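Local atomic coordinates of alpha-Amylase (PDB entry 2B5D), a protein that is an alpha-amylase of glycoside hydrolase family 57, joining a barrel-like core of mainly parallel strands flanked by helices to a largely helical C-terminal part. Residues A144-F148 against F457-D463; Y152-V158 against L423-I427; V206-A210 against P397-W402. All coordinates share one frame; numbering follows the deposited sequence.

All three contacts fold later parts of the chain back onto loops and helix starts at the strand ends of the family 57 barrel-like core. Contacts 1 and 2, with centres about 12 Å apart, join the connection from strand 137-142 to helix 156-174 with the successive helices 418-436 and 443-458; Gln460 packs on Val158 between them. Contact 3 follows strand 203-206, about 20 Å from contact 1 and 22 Å from contact 2 between centres, and Phe148 of contact 1 packs on its Ser401. Along the chain contact 3 nests inside contact 2, and contact 2 inside contact 1. Contacts 2 and 3 also touch the second subunit, which places two of these closures beside the subunit interface.

Contact 1 of 3, residues A144-F148 against F457-D463; sequences ATHAF and FLAQSSD
The His146 ring meets Ser462 at its edge, where OG lies in the ring plane, 2.9 Å from ND1. The Asp463 side chain crosses that of His146 at about a right angle, with the carboxylate and ring planes 36° apart and Asp463 OD2 4.0 Å from ND1. Beyond the two segments, His12 stacks on His146, while His10 meets it with a nearly parallel ring and is hydrogen-bonded to NE2. At the other end of the contact, Ala144 CB approaches the Phe457 ring obliquely, 4.0 Å from CE1.

Next to the imidazole, the His146 carbonyl is gripped by two donors of one residue. Ser462 OG lies 2.8 Å from His146 O and donates to it almost in line with the C=O bond (169°), whereas Ser462 N, 3.1 Å from His146 O, donates from above the carbonyl plane. With chi1 at 63°, Ser462 OG sits between its own backbone N and carbonyl carbon, which lets the hydroxyl reach the oxygen that the N-H already meets.

The loop that follows strand 137-142 of the central sheet is thus held against the end of helix 443-458, where a type I turn from Leu458 to Ser461 redirects the chain. Ala147 CB packs on Gln460 CB at 3.7 Å, and Gln460 OE1 is hydrogen-bonded to Gln162 NE2 of helix 156-174. Two waters complete the seam. One donates to Thr145 O, 2.7 Å away, and also to Asp463 OD2; the other donates to Gln460 O at 2.6 Å and accepts from Phe148 N.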
loop_
_atom_site.group_PDB
_atom_site.type_symbol
_atom_site.label_atom_id
_atom_site.label_comp_id
_atom_site.label_asym_id
_atom_site.label_seq_id
_atom_site.Cartn_x
_atom_site.Cartn_y
_atom_site.Cartn_z
ATOM N N ALA A 144 -20.251 13.302 23.214
ATOM C CA ALA A 144 -20.795 11.924 23.063
ATOM C C ALA A 144 -19.764 11.024 22.369
ATOM O O ALA A 144 -19.663 9.823 22.631
ATOM C CB ALA A 144 -22.096 11.935 22.230
ATOM N N THR A 145 -19.019 11.625 21.461
ATOM C CA THR A 145 -18.181 10.831 20.628
ATOM C C THR A 145 -16.709 11.278 20.689
ATOM O O THR A 145 -15.916 10.803 19.890
ATOM C CB THR A 145 -18.854 10.767 19.242
ATOM O OG1 THR A 145 -19.173 9.409 18.939
ATOM C CG2 THR A 145 -18.170 11.449 18.165
ATOM N N HIS A 146 -16.374 12.202 21.613
ATOM C CA HIS A 146 -15.007 12.710 21.798
ATOM C C HIS A 146 -14.603 13.402 20.506
ATOM O O HIS A 146 -13.445 13.339 20.062
ATOM C CB HIS A 146 -14.065 11.561 22.155
ATOM C CG HIS A 146 -12.795 11.962 22.846
ATOM N ND1 HIS A 146 -11.640 12.291 22.153
ATOM C CD2 HIS A 146 -12.466 11.991 24.164
ATOM C CE1 HIS A 146 -10.678 12.559 23.020
ATOM N NE2 HIS A 146 -11.149 12.372 24.245
ATOM N N ALA A 147 -15.579 14.036 19.872
ATOM C CA ALA A 147 -15.274 14.927 18.766
ATOM C C ALA A 147 -14.562 16.177 19.278
ATOM O O ALA A 147 -14.820 16.645 20.384
ATOM C CB ALA A 147 -16.598 15.326 17.994
ATOM N N PHE A 148 -13.727 16.763 18.444
ATOM C CA PHE A 148 -13.007 17.944 18.814
ATOM C C PHE A 148 -13.921 19.100 18.453
ATOM O O PHE A 148 -14.007 19.468 17.294
ATOM C CB PHE A 148 -11.684 17.989 18.046
ATOM C CG PHE A 148 -10.864 19.213 18.274
ATOM C CD1 PHE A 148 -10.609 20.064 17.226
ATOM C CD2 PHE A 148 -10.245 19.449 19.498
ATOM C CE1 PHE A 148 -9.816 21.214 17.402
ATOM C CE2 PHE A 148 -9.436 20.581 19.685
ATOM C CZ PHE A 148 -9.230 21.470 18.603
ATOM N N PHE A 457 -21.924 10.803 14.385
ATOM C CA PHE A 457 -21.182 11.039 15.587
ATOM C C PHE A 457 -19.910 10.164 15.506
ATOM O O PHE A 457 -18.823 10.567 15.878
ATOM C CB PHE A 457 -22.014 10.614 16.817
ATOM C CG PHE A 457 -22.889 11.721 17.424
ATOM C CD1 PHE A 457 -23.666 11.450 18.547
ATOM C CD2 PHE A 457 -22.967 12.999 16.865
ATOM C CE1 PHE A 457 -24.494 12.432 19.129
ATOM C CE2 PHE A 457 -23.781 13.991 17.459
ATOM C CZ PHE A 457 -24.526 13.716 18.569
ATOM N N LEU A 458 -20.109 8.920 15.111
ATOM C CA LEU A 458 -19.032 7.945 14.956
ATOM C C LEU A 458 -17.987 8.471 13.968
ATOM O O LEU A 458 -16.812 8.445 14.270
ATOM C CB LEU A 458 -19.636 6.619 14.548
ATOM C CG LEU A 458 -19.702 5.421 15.512
ATOM C CD1 LEU A 458 -19.350 5.594 16.952
ATOM C CD2 LEU A 458 -20.946 4.477 15.288
ATOM N N ALA A 459 -18.410 9.020 12.841
ATOM C CA ALA A 459 -17.479 9.732 11.950
ATOM C C ALA A 459 -16.750 10.970 12.511
ATOM O O ALA A 459 -15.804 11.466 11.840
ATOM C CB ALA A 459 -18.203 10.147 10.648
ATOM N N GLN A 460 -17.251 11.528 13.638
ATOM C CA GLN A 460 -16.677 12.721 14.277
ATOM C C GLN A 460 -15.574 12.413 15.287
ATOM O O GLN A 460 -14.809 13.315 15.622
ATOM C CB GLN A 460 -17.769 13.567 14.991
ATOM C CG GLN A 460 -18.683 14.346 14.048
ATOM C CD GLN A 460 -19.804 15.105 14.777
ATOM O OE1 GLN A 460 -20.501 14.571 15.655
ATOM N NE2 GLN A 460 -19.928 16.372 14.457
ATOM N N SER A 461 -15.536 11.185 15.819
ATOM C CA SER A 461 -14.471 10.774 16.728
ATOM C C SER A 461 -13.122 11.406 16.368
ATOM O O SER A 461 -12.663 11.289 15.220
ATOM C CB SER A 461 -14.326 9.262 16.735
ATOM O OG SER A 461 -15.562 8.638 17.031
ATOM N N SER A 462 -12.516 12.091 17.352
ATOM C CA SER A 462 -11.242 12.810 17.153
ATOM C C SER A 462 -10.104 11.800 16.945
ATOM O O SER A 462 -9.169 12.025 16.155
ATOM C CB SER A 462 -10.913 13.713 18.344
ATOM O OG SER A 462 -10.749 12.883 19.479
ATOM N N ASP A 463 -10.195 10.719 17.708
ATOM C CA ASP A 463 -9.495 9.459 17.463
ATOM C C ASP A 463 -9.204 9.108 16.001
ATOM O O ASP A 463 -8.073 8.694 15.702
ATOM C CB ASP A 463 -10.300 8.312 18.098
ATOM C CG ASP A 463 -10.719 8.631 19.513
ATOM O OD1 ASP A 463 -9.888 8.460 20.418
ATOM O OD2 ASP A 463 -11.871 9.068 19.715
HETATM O O HOH W 1 -14.501 8.516 20.320
HETATM O O HOH W 2 -13.327 15.444 15.776
#

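Contact 2 of 3, residues Y152-V158 against L423-I427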
loop_
_atom_site.group_PDB
_atom_site.type_symbol
_atom_site.label_atom_id
_atom_site.label_comp_id
_atom_site.label_asym_id
_atom_site.label_seq_id
_atom_site.Cartn_x
_atom_site.Cartn_y
_atom_site.Cartn_z
ATOM N N TYR A 152 -16.006 21.929 14.897
ATOM C CA TYR A 152 -17.426 22.033 14.539
ATOM C C TYR A 152 -18.183 23.290 15.044
ATOM O O TYR A 152 -19.425 23.310 15.060
ATOM C CB TYR A 152 -18.130 20.798 15.075
ATOM C CG TYR A 152 -17.507 19.576 14.460
ATOM C CD1 TYR A 152 -17.726 19.290 13.094
ATOM C CD2 TYR A 152 -16.649 18.725 15.213
ATOM C CE1 TYR A 152 -17.149 18.213 12.499
ATOM C CE2 TYR A 152 -16.046 17.604 14.597
ATOM C CZ TYR A 152 -16.306 17.365 13.243
ATOM O OH TYR A 152 -15.767 16.275 12.594
ATOM N N GLN A 153 -17.445 24.328 15.434
ATOM C CA GLN A 153 -18.074 25.470 16.110
ATOM C C GLN A 153 -19.095 26.225 15.226
ATOM O O GLN A 153 -19.953 26.949 15.734
ATOM C CB GLN A 153 -17.045 26.433 16.659
ATOM C CG GLN A 153 -16.192 27.119 15.659
ATOM C CD GLN A 153 -15.042 27.848 16.342
ATOM O OE1 GLN A 153 -15.090 29.058 16.538
ATOM N NE2 GLN A 153 -14.027 27.101 16.747
ATOM N N MET A 154 -18.968 26.043 13.915
ATOM C CA MET A 154 -19.892 26.650 12.999
ATOM C C MET A 154 -21.185 25.850 12.833
ATOM O O MET A 154 -22.053 26.259 12.109
ATOM C CB MET A 154 -19.228 26.935 11.655
ATOM C CG MET A 154 -20.087 27.842 10.830
ATOM S SD MET A 154 -19.100 28.684 9.622
ATOM C CE MET A 154 -20.412 29.614 8.793
ATOM N N TYR A 155 -21.314 24.749 13.566
ATOM C CA TYR A 155 -22.424 23.833 13.494
ATOM C C TYR A 155 -22.847 23.594 14.918
ATOM O O TYR A 155 -22.679 22.491 15.432
ATOM C CB TYR A 155 -21.987 22.512 12.788
ATOM C CG TYR A 155 -21.304 22.767 11.440
ATOM C CD1 TYR A 155 -22.053 22.898 10.269
ATOM C CD2 TYR A 155 -19.903 22.890 11.347
ATOM C CE1 TYR A 155 -21.435 23.153 9.015
ATOM C CE2 TYR A 155 -19.265 23.158 10.112
ATOM C CZ TYR A 155 -20.026 23.264 8.940
ATOM O OH TYR A 155 -19.398 23.529 7.714
ATOM N N PRO A 156 -23.375 24.653 15.590
ATOM C CA PRO A 156 -23.787 24.610 16.991
ATOM C C PRO A 156 -24.728 23.464 17.293
ATOM O O PRO A 156 -24.665 22.925 18.397
ATOM C CB PRO A 156 -24.526 25.924 17.207
ATOM C CG PRO A 156 -24.393 26.763 15.988
ATOM C CD PRO A 156 -23.516 26.008 15.002
ATOM N N GLU A 157 -25.584 23.074 16.337
ATOM C CA GLU A 157 -26.483 21.923 16.546
ATOM C C GLU A 157 -25.700 20.634 16.847
ATOM O O GLU A 157 -26.088 19.833 17.732
ATOM C CB GLU A 157 -27.411 21.685 15.321
ATOM C CG GLU A 157 -28.310 22.879 14.858
ATOM C CD GLU A 157 -27.528 23.909 14.079
ATOM O OE1 GLU A 157 -28.159 24.780 13.480
ATOM O OE2 GLU A 157 -26.260 23.885 14.062
ATOM N N VAL A 158 -24.612 20.395 16.106
ATOM C CA VAL A 158 -23.869 19.137 16.316
ATOM C C VAL A 158 -23.033 19.208 17.598
ATOM O O VAL A 158 -22.985 18.267 18.427
ATOM C CB VAL A 158 -23.100 18.633 14.981
ATOM C CG1 VAL A 158 -21.809 19.394 14.737
ATOM C CG2 VAL A 158 -22.893 17.076 15.008
ATOM N N LEU A 423 -18.539 15.739 5.860
ATOM C CA LEU A 423 -19.015 16.078 7.187
ATOM C C LEU A 423 -19.965 17.289 7.166
ATOM O O LEU A 423 -21.029 17.265 7.761
ATOM C CB LEU A 423 -17.838 16.280 8.127
ATOM C CG LEU A 423 -17.499 15.204 9.193
ATOM C CD1 LEU A 423 -18.230 13.873 9.109
ATOM C CD2 LEU A 423 -16.003 15.004 9.274
ATOM N N HIS A 424 -19.570 18.327 6.447
ATOM C CA HIS A 424 -20.382 19.477 6.221
ATOM C C HIS A 424 -21.790 19.111 5.710
ATOM O O HIS A 424 -22.793 19.485 6.354
ATOM C CB HIS A 424 -19.693 20.407 5.243
ATOM C CG HIS A 424 -20.541 21.574 4.859
ATOM N ND1 HIS A 424 -21.241 21.629 3.672
ATOM C CD2 HIS A 424 -20.845 22.705 5.533
ATOM C CE1 HIS A 424 -21.907 22.769 3.616
ATOM N NE2 HIS A 424 -21.693 23.432 4.739
ATOM N N GLU A 425 -21.874 18.339 4.610
ATOM C CA GLU A 425 -23.174 17.908 4.075
ATOM C C GLU A 425 -23.934 17.002 5.033
ATOM O O GLU A 425 -25.155 17.120 5.183
ATOM C CB GLU A 425 -23.011 17.191 2.736
ATOM C CG GLU A 425 -22.709 18.082 1.585
ATOM C CD GLU A 425 -23.801 19.102 1.352
ATOM O OE1 GLU A 425 -25.014 18.769 1.590
ATOM O OE2 GLU A 425 -23.430 20.241 0.944
ATOM N N MET A 426 -23.237 16.086 5.687
ATOM C CA MET A 426 -23.967 15.225 6.650
ATOM C C MET A 426 -24.642 15.989 7.808
ATOM O O MET A 426 -25.708 15.593 8.254
ATOM C CB MET A 426 -23.097 14.105 7.222
ATOM C CG MET A 426 -22.511 13.145 6.180
ATOM S SD MET A 426 -20.977 12.373 6.754
ATOM C CE MET A 426 -21.538 11.435 8.213
ATOM N N ILE A 427 -24.002 17.061 8.293
ATOM C CA ILE A 427 -24.499 17.807 9.471
ATOM C C ILE A 427 -25.684 18.611 9.000
ATOM O O ILE A 427 -26.726 18.560 9.643
ATOM C CB ILE A 427 -23.405 18.776 10.125
ATOM C CG1 ILE A 427 -22.209 17.988 10.681
ATOM C CG2 ILE A 427 -23.994 19.646 11.263
ATOM C CD1 ILE A 427 -20.971 18.803 10.818
#
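Ile427 fills the middle of the contact with two branches. Its CD1 sits over one face of the Tyr155 ring, 4.3 Å from the centroid and displaced toward the rim, in a CH-pi contact; the same methyl is 4.0 Å from Tyr152 CD1. The CG2 branch lies anti to the backbone N (CG1 has chi1 -63°) and packs 3.8 Å from Tyr155 CB and 4.0 Å from Val158 CB.

Leu423 CD2 comes within 3.6 Å of Tyr152 OH. The Tyr155 and His424 rings meet rim to rim, but the detail is doubtful because they are modelled too close. The Tyr155 hydroxyl is hydrogen-bonded to Leu299 N and Ser298 OG of the second subunit, so the tyrosine packed against Ile427 is also held at the subunit interface.

The two tyrosines are set by a type I turn from Tyr152 to Tyr155, closed by a 2.8 Å bond from Tyr155 N to Tyr152 O. Leu456 of helix 443-458 packs on both Val158 and Ile427. This is apolar packing of an N-terminal helix end, with Tyr155 at the N-cap of helix 156-174, against helix 418-436 of the helical C-terminal part.

Contact 3 of 3, residues V206-A210 against P397-W402; sequences VDSHA and PADSSW
A capped helix start after a strand of the central sheet forms one side of this contact: Asp207, just beyond strand 203-206, packs against Ser401 and Trp402 while its carboxylate caps helix 209-212. With CG anti to the backbone N (chi1 -171°), the carboxylate reaches forward to the helix start, and Asp207 OD2 accepts from His209 N at 3.1 Å, met from above the carboxylate plane. Its other oxygen, OD1, lies 3.6 Å from Trp402 CD1 and is salt-bridged to Arg237, which in turn makes a cation-pi contact with the Trp402 ring.

At the far end Ala398 N donates to Ala210 O, 2.9 Å away and nearly straight at 166°, in the carbonyl plane and on a lone pair. Ser400 OG lies against the methyl of the same alanine, 3.2 Å from Ala210 CB, and makes a weak bond to Ala398 O. The His209 ring turns its edge to the 397-402 segment: Asp399 O and Ser400 CB lie near its plane, with Asp399 O 3.8 Å from ND1. That nitrogen is buried by the contact without a polar partner in the model. Phe213 stacks on the ring, and Gln244 of the second subunit packs on His209 and Ser400.

Backbone bonds from Ser400 to Tyr188 and from Trp402 to Glu185 fix the extended segment. It lies across a beta/alpha unit, strand 203-206 followed by a capped helix start, as in the (beta/alpha)7 barrel of glycoside hydrolase family 57.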
loop_
_atom_site.group_PDB
_atom_site.type_symbol
_atom_site.label_atom_id
_atom_site.label_comp_id
_atom_site.label_asym_id
_atom_site.label_seq_id
_atom_site.Cartn_x
_atom_site.Cartn_y
_atom_site.Cartn_z
ATOM N N VAL A 206 -9.770 23.236 31.068
ATOM C CA VAL A 206 -9.147 23.812 29.895
ATOM C C VAL A 206 -7.589 23.677 30.039
ATOM O O VAL A 206 -7.066 23.378 31.120
ATOM C CB VAL A 206 -9.551 25.308 29.722
ATOM C CG1 VAL A 206 -11.121 25.492 29.528
ATOM C CG2 VAL A 206 -9.099 26.100 30.891
ATOM N N ASP A 207 -6.918 23.865 28.918
ATOM C CA ASP A 207 -5.518 24.112 28.797
ATOM C C ASP A 207 -5.178 25.464 29.436
ATOM O O ASP A 207 -6.010 26.412 29.443
ATOM C CB ASP A 207 -5.150 24.228 27.316
ATOM C CG ASP A 207 -3.630 24.274 27.085
ATOM O OD1 ASP A 207 -2.955 23.303 27.477
ATOM O OD2 ASP A 207 -3.105 25.257 26.478
ATOM N N SER A 208 -3.917 25.551 29.892
ATOM C CA SER A 208 -3.308 26.705 30.491
ATOM C C SER A 208 -3.424 27.928 29.635
ATOM O O SER A 208 -3.585 29.027 30.153
ATOM C CB SER A 208 -1.783 26.412 30.693
ATOM O OG SER A 208 -1.677 25.348 31.595
ATOM N N HIS A 209 -3.329 27.743 28.327
ATOM C CA HIS A 209 -3.438 28.872 27.398
ATOM C C HIS A 209 -4.856 29.592 27.462
ATOM O O HIS A 209 -5.025 30.776 27.048
ATOM C CB HIS A 209 -3.190 28.329 25.999
ATOM C CG HIS A 209 -3.147 29.379 24.948
ATOM N ND1 HIS A 209 -4.217 29.636 24.101
ATOM C CD2 HIS A 209 -2.155 30.222 24.573
ATOM C CE1 HIS A 209 -3.884 30.608 23.265
ATOM N NE2 HIS A 209 -2.639 30.979 23.527
ATOM N N ALA A 210 -5.856 28.854 27.931
ATOM C CA ALA A 210 -7.197 29.418 28.094
ATOM C C ALA A 210 -7.210 30.552 29.117
ATOM O O ALA A 210 -8.041 31.473 29.008
ATOM C CB ALA A 210 -8.227 28.309 28.499
ATOM N N PRO A 397 -12.552 32.347 29.459
ATOM C CA PRO A 397 -11.429 31.597 28.854
ATOM C C PRO A 397 -11.242 31.858 27.361
ATOM O O PRO A 397 -12.217 32.099 26.634
ATOM C CB PRO A 397 -11.816 30.144 29.083
ATOM C CG PRO A 397 -12.792 30.163 30.179
ATOM C CD PRO A 397 -13.530 31.444 30.086
ATOM N N ALA A 398 -9.992 31.811 26.903
ATOM C CA ALA A 398 -9.680 32.067 25.518
ATOM C C ALA A 398 -9.843 30.745 24.750
ATOM O O ALA A 398 -9.820 29.688 25.350
ATOM C CB ALA A 398 -8.286 32.622 25.401
ATOM N N ASP A 399 -10.095 30.803 23.445
ATOM C CA ASP A 399 -10.101 29.602 22.595
ATOM C C ASP A 399 -8.816 28.848 22.814
ATOM O O ASP A 399 -7.731 29.445 22.778
ATOM C CB ASP A 399 -10.100 30.020 21.123
ATOM C CG ASP A 399 -11.477 30.395 20.611
ATOM O OD1 ASP A 399 -12.387 30.643 21.433
ATOM O OD2 ASP A 399 -11.647 30.414 19.357
ATOM N N SER A 400 -8.920 27.533 22.983
ATOM C CA SER A 400 -7.748 26.800 23.298
ATOM C C SER A 400 -7.967 25.294 23.256
ATOM O O SER A 400 -9.120 24.829 23.174
ATOM C CB SER A 400 -7.312 27.240 24.699
ATOM O OG SER A 400 -8.254 26.775 25.652
ATOM N N SER A 401 -6.846 24.547 23.250
ATOM C CA SER A 401 -6.841 23.121 23.570
ATOM C C SER A 401 -5.488 22.604 24.119
ATOM O O SER A 401 -4.483 23.254 23.977
ATOM C CB SER A 401 -7.279 22.259 22.387
ATOM O OG SER A 401 -6.358 22.279 21.345
ATOM N N TRP A 402 -5.513 21.435 24.739
ATOM C CA TRP A 402 -4.317 20.766 25.177
ATOM C C TRP A 402 -3.769 20.019 23.949
ATOM O O TRP A 402 -4.014 18.833 23.782
ATOM C CB TRP A 402 -4.672 19.819 26.327
ATOM C CG TRP A 402 -3.481 19.331 27.092
ATOM C CD1 TRP A 402 -2.160 19.776 26.982
ATOM C CD2 TRP A 402 -3.473 18.317 28.096
ATOM N NE1 TRP A 402 -1.352 19.089 27.869
ATOM C CE2 TRP A 402 -2.126 18.183 28.556
ATOM C CE3 TRP A 402 -4.460 17.502 28.651
ATOM C CZ2 TRP A 402 -1.758 17.259 29.553
ATOM C CZ3 TRP A 402 -4.090 16.580 29.628
ATOM C CH2 TRP A 402 -2.746 16.474 30.076
#